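Local atomic coordinates of homospermidine synthase (Legionella pneumophila subsp. pneumophila str. Philadelphia 1, PDB entry 2PH5), a protein that binds NAD and probably works as a homospermidine synthase, a transferase that builds the polyamine homospermidine. Residues Val90-Ser95 against Ala114-Lys119; Ala152-Gly157 against Glu413-Pro418. One frame throughout, in Å; residues are numbered along the deposited sequence.

Interaction 1. Residues Val90-Ser95 against Ala114-Lys119; sequences VSIGIS and ATEPWK. With NAD (nicotinamide-adenine-dinucleotide), chain C.
The indole of Trp118 takes the methylene of Ser95 on one face: CB stands 3.3 Å from the centroid of the five-membered ring, only 18° off its normal, a CH-pi contact. Small serine suits this place. Its OG, anti to the backbone N (chi1 168°), serves as N-cap of helix 96-106, bonded to Ala98 N, while CB remains for the ring. Ile94 CG2 meets the six-membered ring obliquely, 3.7 Å from Trp118 CZ3, and Tyr73 brings a second aromatic ring to the indole at an inclined angle. A second flat group is the carboxylate of Glu116. A bend at chi2 (-85°) swings its CD toward Ile92, whose side chain it crosses obliquely, with OE1 3.4 Å from Ile92 CG1.

Between the two backbones the polar contacts are modest. Lys119 N gives a weak, bent hydrogen bond of 2.8 Å to Gly93 O, and Ser95 CA-H points at Glu116 O at 3.3 Å. Glycine suits position 93 because its phi is positive and Lys119 CB leaves little room beside its CA.

The coenzyme lies beside the pair. The ribose hydroxyl O3D of NAD donates to Ser91 O at 3.3 Å, and a water 2.6 Å from Ala114 O also reaches O3D, with a weak link to Ser91 O. Ile94 sends its other branch to the adenine, CD1 lying 3.8 Å from NAD N1A; a branched apolar residue can thus serve tryptophan and coenzyme together, with Ile68 touching it as well. Such loops, following strands 86-89 and 109-112 at the C-terminal edge of a parallel sheet, are characteristic of the dinucleotide site of a Rossmann fold.

Interaction 2. Residues Ala152-Gly157 against Glu413-Pro418; sequences ALITHG and EGIVEP. With NAD (nicotinamide-adenine-dinucleotide), chain C.
Ala152 opens the contact by pairing with strand 415-416: its N bonds to Gly414 O at 2.9 Å, and its O receives Val416 N at 2.9 Å, the alternation expected of parallel strands. Its small CB shares a face of the sheet with Ile415. On the opposite face Leu153 CD1 meets Val416 CG2 at 3.4 Å, while Leu153 CD2 lies over one face of the His156 ring. Ile154 N then makes a nearly straight bond of 3.0 Å to Val416 O. Ile154 has CG1 between the backbone N and the carbonyl carbon (chi1 58°), beside Val416 O, and with chi2 anti its CD1 reaches the aliphatic CG of Glu417, 3.5 Å away; the acid's charged end goes instead to Arg138. Thr155 OG1 donates to Ile154 O at 2.8 Å, and the side chain runs at about a right angle to Pro418. The side chains of His156 and Pro418 run past each other in opposite directions, His156 ND1 lying 3.7 Å from Pro418 CB. Gly157, the N-cap before helix 158-176, has no side chain to obstruct the NAD carboxamide, whose N7N lies 3.0 Å from its CA. This is parallel strand pairing at the margin of a Rossmann-type sheet, leading into the nicotinamide end of the site.

The centres of interactions 1 and 2 are 15 Å apart, and both segments of interaction 1 precede those of interaction 2 along the chain. One parallel sheet supports both: its strands 86-89 and 109-112 lead into the loops of interaction 1, and next across it come 152-153 and then 415-416, which forms an outer edge within this chain. The contacts touch where Thr155 CG2 packs 3.8 Å from Thr115 N. Both reach NAD, interaction 1 along the adenine and ribose portions, interaction 2 at the carboxamide. Because strand 415-416 returns after more than 250 residues, a strand from the range assigned to the saccharopine dehydrogenase C-terminal family is tied into the nucleotide-binding sheet.

Interaction 1. Residues Val90-Ser95 against Ala114-Lys119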
loop_
_atom_site.group_PDB
_atom_site.type_symbol
_atom_site.label_atom_id
_atom_site.label_comp_id
_atom_site.label_asym_id
_atom_site.label_seq_id
_atom_site.Cartn_x
_atom_site.Cartn_y
_atom_site.Cartn_z
ATOM N N VAL A 90 -11.119 25.223 -15.664
ATOM C CA VAL A 90 -10.943 23.916 -15.045
ATOM C C VAL A 90 -10.135 23.029 -16.002
ATOM O O VAL A 90 -10.413 21.834 -16.160
ATOM C CB VAL A 90 -12.310 23.254 -14.723
ATOM C CG1 VAL A 90 -13.046 24.059 -13.663
ATOM C CG2 VAL A 90 -13.152 23.151 -15.974
ATOM N N SER A 91 -9.133 23.643 -16.635
ATOM C CA SER A 91 -8.256 22.972 -17.595
ATOM C C SER A 91 -6.894 22.672 -17.002
ATOM O O SER A 91 -6.656 22.881 -15.817
ATOM C CB SER A 91 -8.036 23.852 -18.831
ATOM O OG SER A 91 -7.361 25.054 -18.482
ATOM N N ILE A 92 -6.003 22.172 -17.848
ATOM C CA ILE A 92 -4.641 21.891 -17.445
ATOM C C ILE A 92 -3.735 22.331 -18.601
ATOM O O ILE A 92 -4.182 22.437 -19.749
ATOM C CB ILE A 92 -4.456 20.391 -17.122
ATOM C CG1 ILE A 92 -3.381 20.254 -16.055
ATOM C CG2 ILE A 92 -4.115 19.585 -18.379
ATOM C CD1 ILE A 92 -3.836 20.767 -14.702
ATOM N N GLY A 93 -2.476 22.627 -18.300
ATOM C CA GLY A 93 -1.564 23.040 -19.352
ATOM C C GLY A 93 -1.830 24.385 -20.021
ATOM O O GLY A 93 -1.215 24.693 -21.041
ATOM N N ILE A 94 -2.742 25.193 -19.482
ATOM C CA ILE A 94 -3.005 26.510 -20.063
ATOM C C ILE A 94 -2.683 27.601 -19.045
ATOM O O ILE A 94 -3.129 27.551 -17.900
ATOM C CB ILE A 94 -4.467 26.679 -20.506
ATOM C CG1 ILE A 94 -4.861 25.580 -21.484
ATOM C CG2 ILE A 94 -4.647 28.031 -21.187
ATOM C CD1 ILE A 94 -6.314 25.657 -21.938
ATOM N N SER A 95 -1.914 28.595 -19.477
ATOM C CA SER A 95 -1.497 29.701 -18.613
ATOM C C SER A 95 -2.616 30.479 -17.907
ATOM O O SER A 95 -3.321 31.259 -18.531
ATOM C CB SER A 95 -0.627 30.667 -19.431
ATOM O OG SER A 95 -0.403 31.885 -18.749
ATOM N N ALA A 114 -6.803 25.896 -9.605
ATOM C CA ALA A 114 -5.344 25.799 -9.483
ATOM C C ALA A 114 -4.610 26.624 -10.547
ATOM O O ALA A 114 -5.040 26.698 -11.703
ATOM C CB ALA A 114 -4.894 24.333 -9.555
ATOM N N THR A 115 -3.500 27.245 -10.153
ATOM C CA THR A 115 -2.719 28.053 -11.084
ATOM C C THR A 115 -1.857 27.151 -11.954
ATOM O O THR A 115 -1.097 26.334 -11.452
ATOM C CB THR A 115 -1.835 29.068 -10.334
ATOM O OG1 THR A 115 -2.675 30.046 -9.705
ATOM C CG2 THR A 115 -0.884 29.770 -11.300
ATOM N N GLU A 116 -1.988 27.301 -13.266
ATOM C CA GLU A 116 -1.241 26.477 -14.210
ATOM C C GLU A 116 -0.524 27.311 -15.276
ATOM O O GLU A 116 -0.959 28.410 -15.629
ATOM C CB GLU A 116 -2.198 25.502 -14.902
ATOM C CG GLU A 116 -2.853 24.489 -13.988
ATOM C CD GLU A 116 -1.984 23.269 -13.755
ATOM O OE1 GLU A 116 -1.487 22.703 -14.753
ATOM O OE2 GLU A 116 -1.806 22.866 -12.581
ATOM N N PRO A 117 0.590 26.789 -15.805
ATOM C CA PRO A 117 1.385 27.458 -16.838
ATOM C C PRO A 117 1.070 26.808 -18.187
ATOM O O PRO A 117 0.245 25.902 -18.253
ATOM C CB PRO A 117 2.803 27.154 -16.402
ATOM C CG PRO A 117 2.673 25.699 -16.022
ATOM C CD PRO A 117 1.344 25.651 -15.238
ATOM N N TRP A 118 1.721 27.262 -19.254
ATOM C CA TRP A 118 1.504 26.666 -20.568
ATOM C C TRP A 118 2.126 25.269 -20.577
ATOM O O TRP A 118 3.143 25.034 -19.918
ATOM C CB TRP A 118 2.147 27.513 -21.667
ATOM C CG TRP A 118 1.385 28.755 -22.012
ATOM C CD1 TRP A 118 1.766 30.047 -21.777
ATOM C CD2 TRP A 118 0.107 28.826 -22.660
ATOM N NE1 TRP A 118 0.804 30.914 -22.239
ATOM C CE2 TRP A 118 -0.224 30.190 -22.786
ATOM C CE3 TRP A 118 -0.789 27.867 -23.145
ATOM C CZ2 TRP A 118 -1.411 30.620 -23.377
ATOM C CZ3 TRP A 118 -1.972 28.293 -23.736
ATOM C CH2 TRP A 118 -2.272 29.657 -23.847
ATOM N N LYS A 119 1.525 24.346 -21.324
ATOM C CA LYS A 119 2.037 22.980 -21.401
ATOM C C LYS A 119 3.455 22.946 -21.966
ATOM O O LYS A 119 3.731 23.551 -22.999
ATOM C CB LYS A 119 1.132 22.115 -22.288
ATOM C CG LYS A 119 1.430 20.620 -22.197
ATOM C CD LYS A 119 0.636 19.810 -23.211
ATOM C CE LYS A 119 1.123 20.068 -24.633
ATOM N NZ LYS A 119 2.507 19.557 -24.849
HETATM P PA NAD C . -8.469 16.581 -16.191
HETATM O O1A NAD C . -7.110 16.239 -16.738
HETATM O O2A NAD C . -9.397 15.462 -15.871
HETATM O O5B NAD C . -9.246 17.597 -17.188
HETATM C C5B NAD C . -8.582 18.742 -17.715
HETATM C C4B NAD C . -9.269 19.131 -19.038
HETATM O O4B NAD C . -8.549 20.237 -19.538
HETATM C C3B NAD C . -9.238 18.045 -20.117
HETATM O O3B NAD C . -10.561 17.772 -20.585
HETATM C C2B NAD C . -8.364 18.618 -21.197
HETATM O O2B NAD C . -8.691 18.225 -22.510
HETATM C C1B NAD C . -8.435 20.125 -20.942
HETATM N N9A NAD C . -7.252 20.895 -21.342
HETATM C C8A NAD C . -5.938 20.394 -21.331
HETATM N N7A NAD C . -5.217 20.872 -22.365
HETATM C C5A NAD C . -6.048 21.674 -23.069
HETATM C C6A NAD C . -5.845 22.432 -24.221
HETATM N N6A NAD C . -4.680 22.504 -24.867
HETATM N N1A NAD C . -6.929 23.154 -24.700
HETATM C C2A NAD C . -8.163 23.135 -24.081
HETATM N N3A NAD C . -8.386 22.402 -22.939
HETATM C C4A NAD C . -7.318 21.693 -22.468
HETATM O O3 NAD C . -8.180 17.378 -14.855
HETATM P PN NAD C . -9.127 18.121 -13.794
HETATM O O1N NAD C . -8.707 17.667 -12.446
HETATM O O2N NAD C . -10.556 17.917 -14.222
HETATM O O5D NAD C . -8.562 19.559 -14.145
HETATM C C5D NAD C . -8.939 20.769 -13.538
HETATM C C4D NAD C . -7.856 21.050 -12.518
HETATM O O4D NAD C . -8.452 21.260 -11.266
HETATM C C3D NAD C . -6.354 21.117 -12.331
HETATM O O3D NAD C . -5.836 22.385 -12.701
HETATM C C2D NAD C . -6.213 20.825 -10.847
HETATM O O2D NAD C . -5.018 21.296 -10.293
HETATM C C1D NAD C . -7.476 21.440 -10.257
HETATM N N1N NAD C . -8.053 20.768 -9.068
HETATM C C2N NAD C . -8.202 21.458 -7.886
HETATM C C3N NAD C . -8.779 20.778 -6.793
HETATM C C7N NAD C . -8.993 21.447 -5.480
HETATM O O7N NAD C . -9.577 20.706 -4.484
HETATM N N7N NAD C . -8.672 22.704 -5.256
HETATM C C4N NAD C . -9.198 19.413 -6.905
HETATM C C5N NAD C . -9.022 18.744 -8.134
HETATM C C6N NAD C . -8.460 19.402 -9.212
HETATM O O HOH W 1 -6.148 25.509 -13.712
#

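Interaction 2. Residues Ala152-Gly157 against Glu413-Pro418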
loop_
_atom_site.group_PDB
_atom_site.type_symbol
_atom_site.label_atom_id
_atom_site.label_comp_id
_atom_site.label_asym_id
_atom_site.label_seq_id
_atom_site.Cartn_x
_atom_site.Cartn_y
_atom_site.Cartn_z
ATOM N N ALA A 152 -10.749 37.861 -10.177
ATOM C CA ALA A 152 -10.203 36.603 -10.632
ATOM C C ALA A 152 -9.854 35.794 -9.392
ATOM O O ALA A 152 -8.799 36.004 -8.780
ATOM C CB ALA A 152 -8.954 36.851 -11.480
ATOM N N LEU A 153 -10.759 34.898 -9.008
ATOM C CA LEU A 153 -10.583 34.046 -7.833
ATOM C C LEU A 153 -9.703 32.864 -8.212
ATOM O O LEU A 153 -10.068 32.064 -9.070
ATOM C CB LEU A 153 -11.947 33.534 -7.346
ATOM C CG LEU A 153 -12.001 32.868 -5.963
ATOM C CD1 LEU A 153 -11.569 33.871 -4.899
ATOM C CD2 LEU A 153 -13.411 32.369 -5.680
ATOM N N ILE A 154 -8.547 32.749 -7.571
ATOM C CA ILE A 154 -7.627 31.667 -7.893
ATOM C C ILE A 154 -7.540 30.561 -6.848
ATOM O O ILE A 154 -7.871 30.763 -5.680
ATOM C CB ILE A 154 -6.211 32.220 -8.157
ATOM C CG1 ILE A 154 -5.717 32.992 -6.927
ATOM C CG2 ILE A 154 -6.237 33.120 -9.381
ATOM C CD1 ILE A 154 -4.305 33.551 -7.064
ATOM N N THR A 155 -7.087 29.392 -7.294
ATOM C CA THR A 155 -6.926 28.216 -6.446
ATOM C C THR A 155 -8.073 28.063 -5.467
ATOM O O THR A 155 -7.851 27.898 -4.268
ATOM C CB THR A 155 -5.608 28.276 -5.646
ATOM O OG1 THR A 155 -5.568 29.487 -4.885
ATOM C CG2 THR A 155 -4.399 28.239 -6.589
ATOM N N HIS A 156 -9.300 28.113 -5.981
ATOM C CA HIS A 156 -10.463 27.993 -5.118
ATOM C C HIS A 156 -11.219 26.689 -5.325
ATOM O O HIS A 156 -12.333 26.683 -5.845
ATOM C CB HIS A 156 -11.405 29.176 -5.329
ATOM C CG HIS A 156 -12.474 29.281 -4.286
ATOM N ND1 HIS A 156 -12.318 30.012 -3.129
ATOM C CD2 HIS A 156 -13.688 28.689 -4.192
ATOM C CE1 HIS A 156 -13.387 29.865 -2.367
ATOM N NE2 HIS A 156 -14.232 29.065 -2.989
ATOM N N GLY A 157 -10.599 25.581 -4.927
ATOM C CA GLY A 157 -11.242 24.281 -5.043
ATOM C C GLY A 157 -11.442 23.791 -3.624
ATOM O O GLY A 157 -11.567 24.608 -2.718
ATOM N N GLU A 413 -12.764 42.981 -7.960
ATOM C CA GLU A 413 -11.891 42.828 -6.806
ATOM C C GLU A 413 -10.467 42.485 -7.215
ATOM O O GLU A 413 -9.573 42.377 -6.373
ATOM C CB GLU A 413 -12.450 41.742 -5.890
ATOM C CG GLU A 413 -13.873 42.007 -5.411
ATOM C CD GLU A 413 -13.988 43.268 -4.562
ATOM O OE1 GLU A 413 -13.322 43.342 -3.508
ATOM O OE2 GLU A 413 -14.749 44.182 -4.953
ATOM N N GLY A 414 -10.264 42.330 -8.518
ATOM C CA GLY A 414 -8.947 41.995 -9.020
ATOM C C GLY A 414 -8.593 40.559 -8.697
ATOM O O GLY A 414 -9.461 39.747 -8.383
ATOM N N ILE A 415 -7.311 40.245 -8.782
ATOM C CA ILE A 415 -6.865 38.906 -8.489
ATOM C C ILE A 415 -6.986 38.653 -6.987
ATOM O O ILE A 415 -6.384 39.361 -6.186
ATOM C CB ILE A 415 -5.411 38.707 -8.943
ATOM C CG1 ILE A 415 -5.347 38.663 -10.472
ATOM C CG2 ILE A 415 -4.861 37.429 -8.369
ATOM C CD1 ILE A 415 -3.997 38.196 -11.024
ATOM N N VAL A 416 -7.776 37.658 -6.598
ATOM C CA VAL A 416 -7.937 37.363 -5.180
ATOM C C VAL A 416 -7.726 35.891 -4.848
ATOM O O VAL A 416 -7.988 35.015 -5.669
ATOM C CB VAL A 416 -9.340 37.806 -4.674
ATOM C CG1 VAL A 416 -9.522 39.303 -4.888
ATOM C CG2 VAL A 416 -10.428 37.046 -5.399
ATOM N N GLU A 417 -7.225 35.625 -3.645
ATOM C CA GLU A 417 -7.001 34.251 -3.194
ATOM C C GLU A 417 -8.054 33.899 -2.158
ATOM O O GLU A 417 -8.590 34.777 -1.490
ATOM C CB GLU A 417 -5.609 34.104 -2.601
ATOM C CG GLU A 417 -4.525 34.251 -3.637
ATOM C CD GLU A 417 -3.144 33.993 -3.087
ATOM O OE1 GLU A 417 -2.727 34.721 -2.157
ATOM O OE2 GLU A 417 -2.477 33.060 -3.585
ATOM N N PRO A 418 -8.359 32.603 -2.004
ATOM C CA PRO A 418 -9.374 32.207 -1.027
ATOM C C PRO A 418 -9.203 32.797 0.375
ATOM O O PRO A 418 -10.192 33.007 1.074
ATOM C CB PRO A 418 -9.314 30.678 -1.064
ATOM C CG PRO A 418 -7.923 30.385 -1.541
ATOM C CD PRO A 418 -7.708 31.421 -2.598
HETATM P PA NAD C . -8.469 16.581 -16.191
HETATM O O1A NAD C . -7.110 16.239 -16.738
HETATM O O2A NAD C . -9.397 15.462 -15.871
HETATM O O5B NAD C . -9.246 17.597 -17.188
HETATM C C5B NAD C . -8.582 18.742 -17.715
HETATM C C4B NAD C . -9.269 19.131 -19.038
HETATM O O4B NAD C . -8.549 20.237 -19.538
HETATM C C3B NAD C . -9.238 18.045 -20.117
HETATM O O3B NAD C . -10.561 17.772 -20.585
HETATM C C2B NAD C . -8.364 18.618 -21.197
HETATM O O2B NAD C . -8.691 18.225 -22.510
HETATM C C1B NAD C . -8.435 20.125 -20.942
HETATM N N9A NAD C . -7.252 20.895 -21.342
HETATM C C8A NAD C . -5.938 20.394 -21.331
HETATM N N7A NAD C . -5.217 20.872 -22.365
HETATM C C5A NAD C . -6.048 21.674 -23.069
HETATM C C6A NAD C . -5.845 22.432 -24.221
HETATM N N6A NAD C . -4.680 22.504 -24.867
HETATM N N1A NAD C . -6.929 23.154 -24.700
HETATM C C2A NAD C . -8.163 23.135 -24.081
HETATM N N3A NAD C . -8.386 22.402 -22.939
HETATM C C4A NAD C . -7.318 21.693 -22.468
HETATM O O3 NAD C . -8.180 17.378 -14.855
HETATM P PN NAD C . -9.127 18.121 -13.794
HETATM O O1N NAD C . -8.707 17.667 -12.446
HETATM O O2N NAD C . -10.556 17.917 -14.222
HETATM O O5D NAD C . -8.562 19.559 -14.145
HETATM C C5D NAD C . -8.939 20.769 -13.538
HETATM C C4D NAD C . -7.856 21.050 -12.518
HETATM O O4D NAD C . -8.452 21.260 -11.266
HETATM C C3D NAD C . -6.354 21.117 -12.331
HETATM O O3D NAD C . -5.836 22.385 -12.701
HETATM C C2D NAD C . -6.213 20.825 -10.847
HETATM O O2D NAD C . -5.018 21.296 -10.293
HETATM C C1D NAD C . -7.476 21.440 -10.257
HETATM N N1N NAD C . -8.053 20.768 -9.068
HETATM C C2N NAD C . -8.202 21.458 -7.886
HETATM C C3N NAD C . -8.779 20.778 -6.793
HETATM C C7N NAD C . -8.993 21.447 -5.480
HETATM O O7N NAD C . -9.577 20.706 -4.484
HETATM N N7N NAD C . -8.672 22.704 -5.256
HETATM C C4N NAD C . -9.198 19.413 -6.905
HETATM C C5N NAD C . -9.022 18.744 -8.134
HETATM C C6N NAD C . -8.460 19.402 -9.212
#